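Local coordinates for Nrps/pks (Streptomyces albus, PDB 4OPF), which probably serves as a ketosynthase domain of the AT-less type I polyketide synthase that builds oxazolomycin, at residues Y27-L30 with L31-R35; A159-S162 with A163-L167; R259-G262 with P263-N267; A297-Q300 with I301-L304; K308-A311 with A312-D316. All coordinates share one frame; numbering follows the deposited sequence.

Contact 1. Residues Y27-L30 with L31-R35; sequences YWRL and LSEGR
The Tyr27 ring has Leu31 CD1 over the centre of one face, 3.8 Å from the ring centroid. The Trp28 indole has Ser32 CB over one face, offset toward the rim and 3.8 Å from CE2. Each is a CH-pi contact to the residue one turn further on. The Arg35 guanidinium lays a face over Leu30 CA, and at its edge NE makes a salt bridge to Glu33 OE1 at 3.0 Å. Tyr27 CG, anti to the backbone N (chi1 -170°) and beside the carbonyl carbon, carries the ring forward under Leu31 CD1. An alanine at Tyr27 would take away the ring under Leu31 CD1 and is likely to leave a gap there and Ala341 O without its phenol partner. Trp28 O accepts twice, from Ser32 N at 2.9 Å and from Ser32 OG at 2.9 Å. The helix ends in a Schellman motif. Gly34 has positive phi, Arg35 N bonds to Leu30 O at 2.9 Å, and Gly34 N bonds to Leu31 O at 3.2 Å. Helix 24-33 packs through Tyr27 and Trp28 against helix 338-352, with Ile344, Leu348 and Met349 among the partners. Leu30 and Leu31 rest on helix 328-331.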
loop_
_atom_site.group_PDB
_atom_site.type_symbol
_atom_site.label_atom_id
_atom_site.label_comp_id
_atom_site.label_asym_id
_atom_site.label_seq_id
_atom_site.Cartn_x
_atom_site.Cartn_y
_atom_site.Cartn_z
ATOM N N TYR A 27 -9.446 -9.191 -26.400
ATOM C CA TYR A 27 -8.078 -9.249 -25.983
ATOM C C TYR A 27 -7.502 -10.660 -26.268
ATOM O O TYR A 27 -6.396 -10.794 -26.749
ATOM C CB TYR A 27 -7.974 -8.861 -24.507
ATOM C CG TYR A 27 -6.611 -8.655 -23.959
ATOM C CD1 TYR A 27 -5.664 -7.905 -24.615
ATOM C CD2 TYR A 27 -6.293 -9.146 -22.720
ATOM C CE1 TYR A 27 -4.392 -7.719 -24.057
ATOM C CE2 TYR A 27 -5.084 -8.911 -22.116
ATOM C CZ TYR A 27 -4.129 -8.195 -22.789
ATOM O OH TYR A 27 -2.899 -8.035 -22.156
ATOM N N TRP A 28 -8.239 -11.694 -25.942
ATOM C CA TRP A 28 -7.817 -13.034 -26.213
ATOM C C TRP A 28 -7.646 -13.262 -27.704
ATOM O O TRP A 28 -6.681 -13.838 -28.091
ATOM C CB TRP A 28 -8.788 -14.057 -25.650
ATOM C CG TRP A 28 -8.372 -15.449 -25.983
ATOM C CD1 TRP A 28 -9.007 -16.317 -26.837
ATOM C CD2 TRP A 28 -7.175 -16.108 -25.559
ATOM N NE1 TRP A 28 -8.278 -17.490 -26.925
ATOM C CE2 TRP A 28 -7.170 -17.391 -26.133
ATOM C CE3 TRP A 28 -6.138 -15.759 -24.696
ATOM C CZ2 TRP A 28 -6.156 -18.301 -25.909
ATOM C CZ3 TRP A 28 -5.148 -16.694 -24.415
ATOM C CH2 TRP A 28 -5.147 -17.923 -25.047
ATOM N N ARG A 29 -8.554 -12.773 -28.536
ATOM C CA ARG A 29 -8.390 -12.886 -29.984
ATOM C C ARG A 29 -7.133 -12.172 -30.462
ATOM O O ARG A 29 -6.371 -12.739 -31.259
ATOM C CB ARG A 29 -9.623 -12.391 -30.773
ATOM C CG ARG A 29 -10.775 -13.401 -30.728
ATOM C CD ARG A 29 -11.958 -13.076 -31.619
ATOM N NE ARG A 29 -12.499 -11.721 -31.441
ATOM C CZ ARG A 29 -13.441 -11.370 -30.539
ATOM N NH1 ARG A 29 -13.862 -10.097 -30.473
ATOM N NH2 ARG A 29 -13.955 -12.271 -29.679
ATOM N N LEU A 30 -6.910 -10.945 -29.999
ATOM C CA LEU A 30 -5.738 -10.211 -30.369
ATOM C C LEU A 30 -4.464 -11.014 -30.041
ATOM O O LEU A 30 -3.557 -11.161 -30.907
ATOM C CB LEU A 30 -5.696 -8.861 -29.648
ATOM C CG LEU A 30 -4.483 -7.972 -29.896
ATOM C CD1 LEU A 30 -4.699 -7.113 -31.107
ATOM C CD2 LEU A 30 -4.172 -7.048 -28.771
ATOM N N LEU A 31 -4.373 -11.513 -28.812
ATOM C CA LEU A 31 -3.156 -12.157 -28.371
ATOM C C LEU A 31 -2.962 -13.529 -29.001
ATOM O O LEU A 31 -1.841 -13.882 -29.393
ATOM C CB LEU A 31 -3.165 -12.351 -26.889
ATOM C CG LEU A 31 -3.187 -11.034 -26.108
ATOM C CD1 LEU A 31 -3.241 -11.357 -24.662
ATOM C CD2 LEU A 31 -2.061 -10.066 -26.406
ATOM N N SER A 32 -4.029 -14.303 -29.074
ATOM C CA SER A 32 -3.912 -15.634 -29.573
ATOM C C SER A 32 -3.647 -15.642 -31.082
ATOM O O SER A 32 -2.973 -16.532 -31.539
ATOM C CB SER A 32 -5.143 -16.438 -29.240
ATOM O OG SER A 32 -6.203 -15.939 -29.990
ATOM N N GLU A 33 -4.137 -14.657 -31.832
ATOM C CA GLU A 33 -3.836 -14.554 -33.271
ATOM C C GLU A 33 -2.471 -13.954 -33.548
ATOM O O GLU A 33 -1.951 -14.000 -34.676
ATOM C CB GLU A 33 -4.908 -13.728 -33.972
ATOM C CG GLU A 33 -6.198 -14.482 -33.883
ATOM C CD GLU A 33 -7.412 -13.750 -34.391
ATOM O OE1 GLU A 33 -7.296 -12.651 -34.998
ATOM O OE2 GLU A 33 -8.491 -14.322 -34.150
ATOM N N GLY A 34 -1.873 -13.391 -32.517
ATOM C CA GLY A 34 -0.574 -12.754 -32.631
ATOM C C GLY A 34 -0.666 -11.411 -33.323
ATOM O O GLY A 34 0.296 -11.000 -33.997
ATOM N N ARG A 35 -1.804 -10.725 -33.180
ATOM C CA ARG A 35 -1.975 -9.415 -33.787
ATOM C C ARG A 35 -1.408 -8.326 -32.937
ATOM O O ARG A 35 -1.274 -8.483 -31.732
ATOM C CB ARG A 35 -3.422 -9.119 -34.084
ATOM C CG ARG A 35 -3.930 -9.936 -35.241
ATOM C CD ARG A 35 -5.290 -9.484 -35.732
ATOM N NE ARG A 35 -6.333 -9.865 -34.791
ATOM C CZ ARG A 35 -7.013 -9.023 -34.005
ATOM N NH1 ARG A 35 -7.950 -9.490 -33.199
ATOM N NH2 ARG A 35 -6.773 -7.717 -34.016
#

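Contact 2. Residues A159-S162 with A163-L167; sequences ACSS and ALVAL
Ser161 and Ser162 pass their carbonyls to Val165 and Ala166 and so start helix 162-175. They close the Thr-Ala-Cys-Ser-Ser motif of ketosynthases, set in the thiolase-type fold between strand 153-156 and this helix. Ala159 comes first. Its carbonyl O is gripped twice by Ser162, by the backbone N at 3.0 Å and by OG at 2.6 Å. The hydroxyl donates from a position tilted 21° out of the carbonyl plane. Cys160 follows in a short 3-10 turn. It holds the place of the nucleophilic cysteine of related ketosynthases, and its side chain touches His333 and Ala397. A water donates to Cys160 O at 2.6 Å and accepts from Ala163 N at 2.9 Å, bridging the turn to the helix. Ser161 is next. Its O takes Val165 N at 2.9 Å in a nearly straight bond, and its OG is bonded to Thr158 O. Ser162 closes the segment. Its OG sits beside its own backbone N (chi1 -63°), which turns it back to Ala159, and it also meets Thr158 N. Ser162 O receives Ala166 N at 2.8 Å. Leu164 packs on Ala403 of strand 401-408 and Val343 of helix 338-352. Val165 CG2, beside its own backbone N, lies 3.4 Å from Ser161 O and 4.1 Å from Ser161 OG.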
loop_
_atom_site.group_PDB
_atom_site.type_symbol
_atom_site.label_atom_id
_atom_site.label_comp_id
_atom_site.label_asym_id
_atom_site.label_seq_id
_atom_site.Cartn_x
_atom_site.Cartn_y
_atom_site.Cartn_z
ATOM N N ALA A 159 4.952 3.063 -11.095
ATOM C CA ALA A 159 5.127 3.016 -12.556
ATOM C C ALA A 159 4.633 1.692 -13.093
ATOM O O ALA A 159 3.496 1.272 -12.742
ATOM C CB ALA A 159 6.580 3.327 -12.945
ATOM N N CYS A 160 5.456 0.969 -13.865
ATOM C CA CYS A 160 4.950 -0.201 -14.586
ATOM C C CYS A 160 4.606 -1.350 -13.662
ATOM O O CYS A 160 3.799 -2.228 -14.024
ATOM C CB CYS A 160 5.956 -0.655 -15.661
ATOM S SG CYS A 160 7.522 -1.274 -14.978
ATOM N N SER A 161 5.179 -1.358 -12.460
ATOM C CA SER A 161 4.866 -2.411 -11.495
ATOM C C SER A 161 3.643 -2.105 -10.601
ATOM O O SER A 161 3.279 -2.927 -9.796
ATOM C CB SER A 161 6.072 -2.727 -10.621
ATOM O OG SER A 161 6.462 -1.557 -9.945
ATOM N N SER A 162 2.972 -0.993 -10.819
ATOM C CA SER A 162 1.906 -0.526 -9.907
ATOM C C SER A 162 0.820 -1.583 -9.689
ATOM O O SER A 162 0.422 -1.817 -8.560
ATOM C CB SER A 162 1.245 0.709 -10.445
ATOM O OG SER A 162 2.166 1.776 -10.538
ATOM N N ALA A 163 0.347 -2.202 -10.752
ATOM C CA ALA A 163 -0.741 -3.183 -10.610
ATOM C C ALA A 163 -0.332 -4.467 -9.891
ATOM O O ALA A 163 -1.144 -5.060 -9.165
ATOM C CB ALA A 163 -1.358 -3.531 -11.963
ATOM N N LEU A 164 0.907 -4.916 -10.097
ATOM C CA LEU A 164 1.455 -6.012 -9.313
ATOM C C LEU A 164 1.700 -5.641 -7.871
ATOM O O LEU A 164 1.501 -6.479 -6.955
ATOM C CB LEU A 164 2.746 -6.568 -9.919
ATOM C CG LEU A 164 2.640 -7.251 -11.275
ATOM C CD1 LEU A 164 3.911 -8.022 -11.587
ATOM C CD2 LEU A 164 1.560 -8.275 -11.215
ATOM N N VAL A 165 2.096 -4.413 -7.609
ATOM C CA VAL A 165 2.217 -3.995 -6.210
ATOM C C VAL A 165 0.852 -3.942 -5.557
ATOM O O VAL A 165 0.665 -4.369 -4.407
ATOM C CB VAL A 165 2.942 -2.642 -6.121
ATOM C CG1 VAL A 165 2.951 -2.115 -4.720
ATOM C CG2 VAL A 165 4.364 -2.817 -6.619
ATOM N N ALA A 166 -0.148 -3.448 -6.302
ATOM C CA ALA A 166 -1.554 -3.462 -5.777
ATOM C C ALA A 166 -2.005 -4.909 -5.526
ATOM O O ALA A 166 -2.603 -5.234 -4.513
ATOM C CB ALA A 166 -2.505 -2.778 -6.805
ATOM N N LEU A 167 -1.687 -5.799 -6.451
ATOM C CA LEU A 167 -1.965 -7.250 -6.250
ATOM C C LEU A 167 -1.321 -7.864 -4.962
ATOM O O LEU A 167 -1.928 -8.640 -4.233
ATOM C CB LEU A 167 -1.549 -8.028 -7.527
ATOM C CG LEU A 167 -1.878 -9.518 -7.496
ATOM C CD1 LEU A 167 -3.364 -9.741 -7.386
ATOM C CD2 LEU A 167 -1.377 -10.167 -8.785
HETATM O O HOH W 1 1.271 -2.488 -13.534
#

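Contact 3. Residues R259-G262 with P263-N267; sequences RTAG and PATPN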
loop_
_atom_site.group_PDB
_atom_site.type_symbol
_atom_site.label_atom_id
_atom_site.label_comp_id
_atom_site.label_asym_id
_atom_site.label_seq_id
_atom_site.Cartn_x
_atom_site.Cartn_y
_atom_site.Cartn_z
ATOM N N ARG A 259 20.143 0.939 -3.671
ATOM C CA ARG A 259 21.022 1.969 -4.129
ATOM C C ARG A 259 21.607 1.533 -5.484
ATOM O O ARG A 259 22.365 0.573 -5.535
ATOM C CB ARG A 259 22.142 2.070 -3.138
ATOM C CG ARG A 259 23.328 2.861 -3.621
ATOM C CD ARG A 259 23.116 4.319 -3.429
ATOM N NE ARG A 259 23.237 4.696 -2.032
ATOM C CZ ARG A 259 24.351 5.080 -1.415
ATOM N NH1 ARG A 259 25.515 5.119 -2.051
ATOM N NH2 ARG A 259 24.303 5.434 -0.136
ATOM N N THR A 260 21.247 2.183 -6.566
ATOM C CA THR A 260 21.843 1.846 -7.880
ATOM C C THR A 260 22.571 3.098 -8.433
ATOM O O THR A 260 22.354 4.224 -7.948
ATOM C CB THR A 260 20.769 1.412 -8.913
ATOM O OG1 THR A 260 19.726 2.401 -8.931
ATOM C CG2 THR A 260 20.192 -0.012 -8.609
ATOM N N ALA A 261 23.407 2.910 -9.460
ATOM C CA ALA A 261 24.139 4.039 -10.062
ATOM C C ALA A 261 23.213 5.125 -10.636
ATOM O O ALA A 261 23.560 6.292 -10.635
ATOM C CB ALA A 261 25.099 3.538 -11.115
ATOM N N GLY A 262 22.026 4.753 -11.096
ATOM C CA GLY A 262 21.083 5.737 -11.568
ATOM C C GLY A 262 19.745 5.111 -11.859
ATOM O O GLY A 262 19.443 4.022 -11.362
ATOM N N PRO A 263 18.941 5.783 -12.695
ATOM C CA PRO A 263 17.532 5.396 -12.834
ATOM C C PRO A 263 17.300 4.110 -13.654
ATOM O O PRO A 263 16.592 3.212 -13.193
ATOM C CB PRO A 263 16.881 6.632 -13.491
ATOM C CG PRO A 263 18.013 7.515 -13.970
ATOM C CD PRO A 263 19.326 6.884 -13.605
ATOM N N ALA A 264 17.901 4.009 -14.840
ATOM C CA ALA A 264 17.713 2.822 -15.696
ATOM C C ALA A 264 18.731 1.700 -15.433
ATOM O O ALA A 264 18.933 0.845 -16.308
ATOM C CB ALA A 264 17.761 3.219 -17.163
ATOM N N THR A 265 19.371 1.719 -14.253
ATOM C CA THR A 265 20.403 0.735 -13.904
ATOM C C THR A 265 19.745 -0.348 -13.055
ATOM O O THR A 265 19.360 -0.118 -11.919
ATOM C CB THR A 265 21.595 1.377 -13.188
ATOM O OG1 THR A 265 22.052 2.472 -13.981
ATOM C CG2 THR A 265 22.745 0.363 -13.004
ATOM N N PRO A 266 19.561 -1.513 -13.639
ATOM C CA PRO A 266 18.952 -2.627 -12.946
ATOM C C PRO A 266 19.887 -3.211 -11.867
ATOM O O PRO A 266 21.090 -2.972 -11.893
ATOM C CB PRO A 266 18.715 -3.656 -14.067
ATOM C CG PRO A 266 18.973 -2.925 -15.325
ATOM C CD PRO A 266 19.975 -1.872 -15.001
ATOM N N ASN A 267 19.304 -3.900 -10.890
ATOM C CA ASN A 267 20.051 -4.600 -9.855
ATOM C C ASN A 267 19.728 -6.061 -10.120
ATOM O O ASN A 267 18.663 -6.522 -9.796
ATOM C CB ASN A 267 19.581 -4.181 -8.465
ATOM C CG ASN A 267 20.287 -4.927 -7.378
ATOM O OD1 ASN A 267 20.880 -5.958 -7.631
ATOM N ND2 ASN A 267 20.242 -4.413 -6.153
#
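Between Thr260 and Thr265 the chain doubles back in an irregular turn, with Gly262 almost fully extended (phi -172°, psi -159°) just before Pro263. Pro263 itself is poorly ordered. Thr260 carries the turn with its two branches. OG1 lies between the backbone N and the carbonyl carbon (chi1 51°) and donates to Gly262 O at 2.9 Å. The other branch, CG2, lies 3.4 Å from Thr265 O and 4.2 Å from Asn267 CB. The two threonines face each other, CB to CB, at 4.4 Å. Thr265 OG1 comes to within 3.7 Å of Gly262 N and 4.3 Å of Ala261 CB, packing only loosely there. At the start of the turn Arg259 reaches the second subunit. Its NE and NH2 bond to the carbonyls of His145 and His146 of that subunit. At the end, Asn267 ND2 bonds to Asp257 O, back across the base of the loop. This is a surface loop joining strand 247-256 to helix 268-282, closed by an Asn267 N-cap whose OD1 makes a weak bond to Ala270 N.

Contact 4. Residues A297-Q300 with I301-L304; sequences AGSQ and IPDL
Asp303 reaches back from the first turn of helix 300-314 to the backbone of Gly298 and Ser299. Its CB lies 3.1 Å from Ser299 O. CG is anti to its own carbonyl carbon (chi1 -75°), which turns the carboxylate toward the preceding loop. OD1 meets Gly298 N at 3.0 Å, using its syn lone pair (N-H...O 153°). OD2 meets Ser299 N at 3.1 Å in a weak, bent bond and also accepts from Phe214 N. The carboxylate thus ties successive loop amides to the segment at Phe214. An alanine here would remove these acceptors, and Gly298 N and Phe214 N would probably be left without their mates and the loop set free to shift. Along the backbone, Asp303 N bonds to Ser299 O and Leu304 N to Gln300 O, each at 2.9 Å. Pro302 packs its CB on Ala297 CB at 4.0 Å and its CG on Ser299 CB at 3.8 Å. Gln300 OE1 is buried with no partner in the model. Ser299 holds the N-cap position, but its side chain makes no capping bond. By sequence the segment lines up with the HGTGTxxGDP stretch of related ketosynthases, Asp303 taking the place of the GDP aspartate and HGTGT being altered.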
loop_
_atom_site.group_PDB
_atom_site.type_symbol
_atom_site.label_atom_id
_atom_site.label_comp_id
_atom_site.label_asym_id
_atom_site.label_seq_id
_atom_site.Cartn_x
_atom_site.Cartn_y
_atom_site.Cartn_z
ATOM N N ALA A 297 11.891 -4.897 -20.909
ATOM C CA ALA A 297 12.165 -3.465 -20.844
ATOM C C ALA A 297 12.338 -2.874 -22.241
ATOM O O ALA A 297 12.000 -1.745 -22.448
ATOM C CB ALA A 297 13.426 -3.206 -20.020
ATOM N N GLY A 298 12.892 -3.627 -23.176
ATOM C CA GLY A 298 13.090 -3.149 -24.536
ATOM C C GLY A 298 14.386 -2.368 -24.690
ATOM O O GLY A 298 14.465 -1.357 -25.392
ATOM N N SER A 299 15.416 -2.853 -24.027
ATOM C CA SER A 299 16.709 -2.269 -24.125
ATOM C C SER A 299 17.701 -3.389 -23.805
ATOM O O SER A 299 17.442 -4.234 -22.948
ATOM C CB SER A 299 16.783 -1.110 -23.143
ATOM O OG SER A 299 17.926 -0.355 -23.424
ATOM N N GLN A 300 18.791 -3.441 -24.547
ATOM C CA GLN A 300 19.701 -4.572 -24.554
ATOM C C GLN A 300 20.207 -4.965 -23.171
ATOM O O GLN A 300 20.201 -6.141 -22.803
ATOM C CB GLN A 300 20.913 -4.232 -25.442
ATOM C CG GLN A 300 22.149 -5.119 -25.284
ATOM C CD GLN A 300 22.175 -6.325 -26.227
ATOM O OE1 GLN A 300 22.032 -7.464 -25.779
ATOM N NE2 GLN A 300 22.394 -6.081 -27.532
ATOM N N ILE A 301 20.695 -4.001 -22.420
ATOM C CA ILE A 301 21.302 -4.337 -21.117
ATOM C C ILE A 301 20.314 -4.873 -20.091
ATOM O O ILE A 301 20.556 -5.932 -19.525
ATOM C CB ILE A 301 22.106 -3.160 -20.581
ATOM C CG1 ILE A 301 23.471 -3.267 -21.221
ATOM C CG2 ILE A 301 22.236 -3.134 -19.054
ATOM C CD1 ILE A 301 24.094 -1.924 -21.334
ATOM N N PRO A 302 19.193 -4.179 -19.880
ATOM C CA PRO A 302 18.241 -4.763 -18.948
ATOM C C PRO A 302 17.607 -6.042 -19.488
ATOM O O PRO A 302 17.328 -6.931 -18.711
ATOM C CB PRO A 302 17.195 -3.674 -18.741
ATOM C CG PRO A 302 17.526 -2.601 -19.696
ATOM C CD PRO A 302 18.923 -2.769 -20.164
ATOM N N ASP A 303 17.415 -6.167 -20.803
ATOM C CA ASP A 303 16.815 -7.369 -21.335
ATOM C C ASP A 303 17.745 -8.567 -21.132
ATOM O O ASP A 303 17.317 -9.674 -20.780
ATOM C CB ASP A 303 16.530 -7.199 -22.822
ATOM C CG ASP A 303 15.301 -6.283 -23.117
ATOM O OD1 ASP A 303 14.523 -5.937 -22.193
ATOM O OD2 ASP A 303 15.146 -5.911 -24.314
ATOM N N LEU A 304 19.024 -8.363 -21.380
ATOM C CA LEU A 304 19.986 -9.421 -21.165
ATOM C C LEU A 304 20.064 -9.825 -19.691
ATOM O O LEU A 304 20.129 -10.991 -19.347
ATOM C CB LEU A 304 21.351 -8.947 -21.628
ATOM C CG LEU A 304 22.478 -9.940 -21.427
ATOM C CD1 LEU A 304 22.194 -11.188 -22.257
ATOM C CD2 LEU A 304 23.822 -9.292 -21.781
#

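Contact 5. Residues K308-A311 with A312-D316; sequences KAIA and AVYRD
Ile310 O is held by two backbone donors of the next turn. Tyr314 N reaches it at 2.8 Å, almost straight on (N-H...O 160°), while Val313 N makes a longer, weak bond at 3.3 Å. Tyr314 adds its CB at 3.2 Å, and its ring turns an edge toward the same oxygen, with CD2 4.0 Å away. Ile310 CG2 lies 4.3 Å from Tyr314 CD2. The phenol end goes the other way, to His404 NE2. Helix 300-314 is the crossover of a beta-alpha-beta unit between strands 291-293 and 322-325, and the contact covers its last turns. Ile310 and Tyr314 both pack on Ile292 of the first of these strands, and Ile310 and Tyr314 meet helix 268-282 at Met275 and Leu279. At the end, Arg315 N bonds to Ala311 O at 3.0 Å from above the carbonyl plane, 38° out of it. The Arg315 side chain bends at chi2 (-56°) and folds back, and NH1 donates to Tyr314 O at 2.9 Å. The same NH1 also bonds to Ala286 O. NE bonds to Thr320 O, and NH2 to Pro321 O and Val289 O.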
loop_
_atom_site.group_PDB
_atom_site.type_symbol
_atom_site.label_atom_id
_atom_site.label_comp_id
_atom_site.label_asym_id
_atom_site.label_seq_id
_atom_site.Cartn_x
_atom_site.Cartn_y
_atom_site.Cartn_z
ATOM N N LYS A 308 19.217 -13.682 -18.146
ATOM C CA LYS A 308 20.142 -14.407 -17.277
ATOM C C LYS A 308 19.549 -14.632 -15.920
ATOM O O LYS A 308 19.779 -15.655 -15.320
ATOM C CB LYS A 308 21.436 -13.628 -17.126
ATOM C CG LYS A 308 22.210 -13.594 -18.435
ATOM C CD LYS A 308 23.530 -12.845 -18.271
ATOM C CE LYS A 308 24.305 -12.829 -19.595
ATOM N NZ LYS A 308 25.541 -11.980 -19.569
ATOM N N ALA A 309 18.756 -13.689 -15.423
ATOM C CA ALA A 309 18.189 -13.858 -14.089
ATOM C C ALA A 309 17.100 -14.937 -14.089
ATOM O O ALA A 309 17.009 -15.771 -13.145
ATOM C CB ALA A 309 17.616 -12.531 -13.588
ATOM N N ILE A 310 16.244 -14.920 -15.117
ATOM C CA ILE A 310 15.299 -16.044 -15.345
ATOM C C ILE A 310 15.994 -17.430 -15.401
ATOM O O ILE A 310 15.616 -18.351 -14.666
ATOM C CB ILE A 310 14.472 -15.828 -16.605
ATOM C CG1 ILE A 310 13.530 -14.629 -16.332
ATOM C CG2 ILE A 310 13.648 -17.094 -16.931
ATOM C CD1 ILE A 310 12.900 -14.064 -17.597
ATOM N N ALA A 311 17.027 -17.548 -16.206
ATOM C CA ALA A 311 17.747 -18.795 -16.282
ATOM C C ALA A 311 18.297 -19.210 -14.913
ATOM O O ALA A 311 18.165 -20.400 -14.509
ATOM C CB ALA A 311 18.873 -18.719 -17.309
ATOM N N ALA A 312 18.874 -18.254 -14.175
ATOM C CA ALA A 312 19.501 -18.571 -12.900
ATOM C C ALA A 312 18.489 -19.019 -11.856
ATOM O O ALA A 312 18.756 -19.918 -11.079
ATOM C CB ALA A 312 20.347 -17.409 -12.384
ATOM N N VAL A 313 17.316 -18.436 -11.844
ATOM C CA VAL A 313 16.362 -18.741 -10.835
ATOM C C VAL A 313 15.501 -19.946 -11.250
ATOM O O VAL A 313 15.225 -20.821 -10.425
ATOM C CB VAL A 313 15.422 -17.553 -10.573
ATOM C CG1 VAL A 313 14.191 -17.990 -9.779
ATOM C CG2 VAL A 313 16.132 -16.462 -9.799
ATOM N N TYR A 314 15.029 -19.942 -12.487
ATOM C CA TYR A 314 14.030 -20.922 -12.953
ATOM C C TYR A 314 14.595 -22.210 -13.542
ATOM O O TYR A 314 13.929 -23.262 -13.473
ATOM C CB TYR A 314 13.088 -20.269 -13.996
ATOM C CG TYR A 314 11.960 -19.551 -13.326
ATOM C CD1 TYR A 314 10.909 -20.263 -12.876
ATOM C CD2 TYR A 314 11.958 -18.201 -13.126
ATOM C CE1 TYR A 314 9.851 -19.670 -12.290
ATOM C CE2 TYR A 314 10.913 -17.578 -12.483
ATOM C CZ TYR A 314 9.855 -18.318 -12.080
ATOM O OH TYR A 314 8.791 -17.842 -11.378
ATOM N N ARG A 315 15.794 -22.121 -14.104
ATOM C CA ARG A 315 16.417 -23.225 -14.841
ATOM C C ARG A 315 17.880 -23.495 -14.472
ATOM O O ARG A 315 18.687 -23.845 -15.326
ATOM C CB ARG A 315 16.271 -23.026 -16.363
ATOM C CG ARG A 315 14.818 -23.123 -16.878
ATOM C CD ARG A 315 14.127 -24.434 -16.526
ATOM N NE ARG A 315 12.787 -24.488 -17.094
ATOM C CZ ARG A 315 11.661 -24.146 -16.457
ATOM N NH1 ARG A 315 11.657 -23.718 -15.221
ATOM N NH2 ARG A 315 10.509 -24.218 -17.088
ATOM N N ASP A 316 18.210 -23.357 -13.197
ATOM C CA ASP A 316 19.581 -23.550 -12.754
ATOM C C ASP A 316 19.868 -25.035 -12.752
ATOM O O ASP A 316 19.269 -25.755 -11.996
ATOM C CB ASP A 316 19.764 -22.956 -11.344
ATOM C CG ASP A 316 21.202 -22.890 -10.949
ATOM O OD1 ASP A 316 22.046 -23.108 -11.857
ATOM O OD2 ASP A 316 21.515 -22.717 -9.744
#

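Contact 1 comes first, at the end of helix 24-33, and its turn leads out of that helix. Contact 2 then starts helix 162-175 deep in the chain, its centre about 23 Å from that of contact 1. Contact 3 closes the loop between strand 247-256 and helix 268-282 and faces the second subunit. Contacts 4 and 5 lie at the start and end of helix 300-314 and frame it. The five follow one another in series; none nests in or crosses another. Contacts 3 and 4 touch through Pro266 and Pro302, joining the loop before helix 268-282 to the first turn of helix 300-314. That helix crosses from strand 291-293 to strand 322-325.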